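Local coordinates for protein cruciform cutting endonuclease 1, mitochondrial (PDB 1KCF) that resolves four-way Holliday junctions as a homodimeric, magnesium-dependent mitochondrial endonuclease, cutting at the point of strand exchange after CT and TT sequences, at residues E210-Y213 with K214-G218. Numbering follows the deposited sequence.
Sequences EALY and KWNNG
Y213 and N217, one helical turn apart on the exposed side, lie side by side and point the same way. CB of N217 sits over one face of the phenol ring, displaced toward the rim and 4.2 Å from the ring centroid, a CH-pi contact. In both residues CG is anti to the backbone N (chi1 -170° and -177°), which sends ring and carboxamide out in the same direction; similar second torsions turn the two flat groups nearly parallel, planes 11° apart. The amide stays above the ring plane but lies beyond the rim on the hydroxyl side, its CG 4.2 Å from OH of Y213. In the backbone, N of N217 donates to O of Y213 at 2.8 Å, one of four successive i to i+4 hydrogen bonds; the other three run from K214 to E210, from W215 to A211 and from N216 to L212. They span nearly the whole of the short helix 209-217, which follows the edge strand 204-206 of the mixed, RNase H-like sheet of this RuvC-family resolvase. A weak hydrogen bond from N of G218 to O of K214 (2.7 Å) follows, where G218 leaves helical geometry.

Packing is dense on the opposite flank. A211 and W215 are buried: A211 meets F206 of the edge strand, while the indole of W215 stacks on W70, takes a cation-pi contact from K225, and packs against helices 191-200 and 224-253; the W215 side chain is about 9 Å from that of D230, a magnesium-binding residue. Partly exposed K214 is looser, its extended chain leaving the turn after CG passes O of E210 at 3.4 Å.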
ATOM      1  N   GLU A 210     -25.306  22.410   1.951  1.00 57.49           N
ATOM      2  CA  GLU A 210     -25.256  20.956   2.113  1.00 58.38           C
ATOM      3  C   GLU A 210     -24.295  20.519   3.218  1.00 56.46           C
ATOM      4  O   GLU A 210     -24.696  19.847   4.171  1.00 55.39           O
ATOM      5  CB  GLU A 210     -24.852  20.293   0.792  1.00 62.56           C
ATOM      6  CG  GLU A 210     -25.887  20.437  -0.317  1.00 68.91           C
ATOM      7  CD  GLU A 210     -27.174  19.692  -0.009  1.00 72.12           C
ATOM      8  OE1 GLU A 210     -27.144  18.442   0.037  1.00 73.64           O
ATOM      9  OE2 GLU A 210     -28.214  20.355   0.191  1.00 73.10           O
ATOM     10  N   ALA A 211     -23.029  20.897   3.083  1.00 53.92           N
ATOM     11  CA  ALA A 211     -22.017  20.545   4.070  1.00 52.53           C
ATOM     12  C   ALA A 211     -22.432  21.034   5.450  1.00 51.93           C
ATOM     13  O   ALA A 211     -22.430  20.270   6.415  1.00 50.56           O
ATOM     14  CB  ALA A 211     -20.672  21.149   3.681  1.00 51.72           C
ATOM     15  N   LEU A 212     -22.791  22.312   5.539  1.00 51.08           N
ATOM     16  CA  LEU A 212     -23.214  22.894   6.807  1.00 50.95           C
ATOM     17  C   LEU A 212     -24.381  22.084   7.362  1.00 51.62           C
ATOM     18  O   LEU A 212     -24.487  21.874   8.570  1.00 51.33           O
ATOM     19  CB  LEU A 212     -23.655  24.346   6.609  1.00 49.98           C
ATOM     20  CG  LEU A 212     -23.460  25.340   7.762  1.00 51.26           C
ATOM     21  CD1 LEU A 212     -24.385  26.526   7.549  1.00 47.25           C
ATOM     22  CD2 LEU A 212     -23.752  24.689   9.105  1.00 50.10           C
ATOM     23  N   TYR A 213     -25.251  21.621   6.468  1.00 53.60           N
ATOM     24  CA  TYR A 213     -26.417  20.840   6.867  1.00 56.11           C
ATOM     25  C   TYR A 213     -26.038  19.505   7.501  1.00 55.66           C
ATOM     26  O   TYR A 213     -26.597  19.122   8.531  1.00 55.86           O
ATOM     27  CB  TYR A 213     -27.331  20.580   5.664  1.00 59.13           C
ATOM     28  CG  TYR A 213     -28.672  19.991   6.049  1.00 63.14           C
ATOM     29  CD1 TYR A 213     -29.644  20.774   6.672  1.00 63.65           C
ATOM     30  CD2 TYR A 213     -28.958  18.642   5.822  1.00 63.74           C
ATOM     31  CE1 TYR A 213     -30.867  20.232   7.062  1.00 66.79           C
ATOM     32  CE2 TYR A 213     -30.179  18.089   6.209  1.00 66.38           C
ATOM     33  CZ  TYR A 213     -31.127  18.890   6.830  1.00 68.09           C
ATOM     34  OH  TYR A 213     -32.329  18.351   7.237  1.00 70.49           O
ATOM     35  N   LYS A 214     -25.100  18.792   6.883  1.00 55.64           N
ATOM     36  CA  LYS A 214     -24.661  17.497   7.404  1.00 56.76           C
ATOM     37  C   LYS A 214     -24.159  17.636   8.837  1.00 57.21           C
ATOM     38  O   LYS A 214     -24.471  16.822   9.710  1.00 55.84           O
ATOM     39  CB  LYS A 214     -23.531  16.919   6.550  1.00 58.43           C
ATOM     40  CG  LYS A 214     -23.888  16.643   5.106  1.00 61.84           C
ATOM     41  CD  LYS A 214     -22.775  15.856   4.423  1.00 64.65           C
ATOM     42  CE  LYS A 214     -23.057  15.659   2.942  1.00 65.67           C
ATOM     43  NZ  LYS A 214     -22.030  14.797   2.289  1.00 66.59           N
ATOM     44  N   TRP A 215     -23.370  18.678   9.070  1.00 55.46           N
ATOM     45  CA  TRP A 215     -22.813  18.927  10.385  1.00 55.04           C
ATOM     46  C   TRP A 215     -23.873  19.223  11.438  1.00 58.17           C
ATOM     47  O   TRP A 215     -23.872  18.619  12.510  1.00 59.88           O
ATOM     48  CB  TRP A 215     -21.828  20.089  10.316  1.00 51.16           C
ATOM     49  CG  TRP A 215     -21.263  20.466  11.641  1.00 45.88           C
ATOM     50  CD1 TRP A 215     -21.535  21.593  12.356  1.00 43.70           C
ATOM     51  CD2 TRP A 215     -20.304  19.728  12.399  1.00 43.03           C
ATOM     52  NE1 TRP A 215     -20.796  21.606  13.515  1.00 44.69           N
ATOM     53  CE2 TRP A 215     -20.032  20.472  13.566  1.00 43.03           C
ATOM     54  CE3 TRP A 215     -19.644  18.507  12.205  1.00 41.23           C
ATOM     55  CZ2 TRP A 215     -19.126  20.040  14.537  1.00 42.02           C
ATOM     56  CZ3 TRP A 215     -18.744  18.075  13.169  1.00 40.94           C
ATOM     57  CH2 TRP A 215     -18.494  18.842  14.322  1.00 41.90           C
ATOM     58  N   ASN A 216     -24.775  20.150  11.137  1.00 61.08           N
ATOM     59  CA  ASN A 216     -25.817  20.515  12.086  1.00 64.38           C
ATOM     60  C   ASN A 216     -26.855  19.426  12.322  1.00 68.33           C
ATOM     61  O   ASN A 216     -27.295  19.220  13.452  1.00 68.10           O
ATOM     62  CB  ASN A 216     -26.523  21.798  11.645  1.00 62.02           C
ATOM     63  CG  ASN A 216     -25.659  23.027  11.829  1.00 62.81           C
ATOM     64  OD1 ASN A 216     -24.868  23.108  12.774  1.00 60.98           O
ATOM     65  ND2 ASN A 216     -25.814  24.000  10.939  1.00 59.47           N
ATOM     66  N   ASN A 217     -27.247  18.730  11.260  1.00 73.36           N
ATOM     67  CA  ASN A 217     -28.245  17.676  11.388  1.00 78.96           C
ATOM     68  C   ASN A 217     -27.610  16.364  11.824  1.00 81.36           C
ATOM     69  O   ASN A 217     -27.985  15.788  12.844  1.00 82.58           O
ATOM     70  CB  ASN A 217     -28.976  17.466  10.062  1.00 80.77           C
ATOM     71  CG  ASN A 217     -30.071  16.422  10.164  1.00 83.61           C
ATOM     72  OD1 ASN A 217     -31.085  16.633  10.831  1.00 85.59           O
ATOM     73  ND2 ASN A 217     -29.867  15.284   9.513  1.00 85.04           N
ATOM     74  N   GLY A 218     -26.648  15.897  11.037  1.00 83.85           N
ATOM     75  CA  GLY A 218     -25.975  14.654  11.351  1.00 86.47           C
ATOM     76  C   GLY A 218     -25.288  14.664  12.703  1.00 88.28           C
ATOM     77  O   GLY A 218     -24.139  15.087  12.821  1.00 89.51           O
TER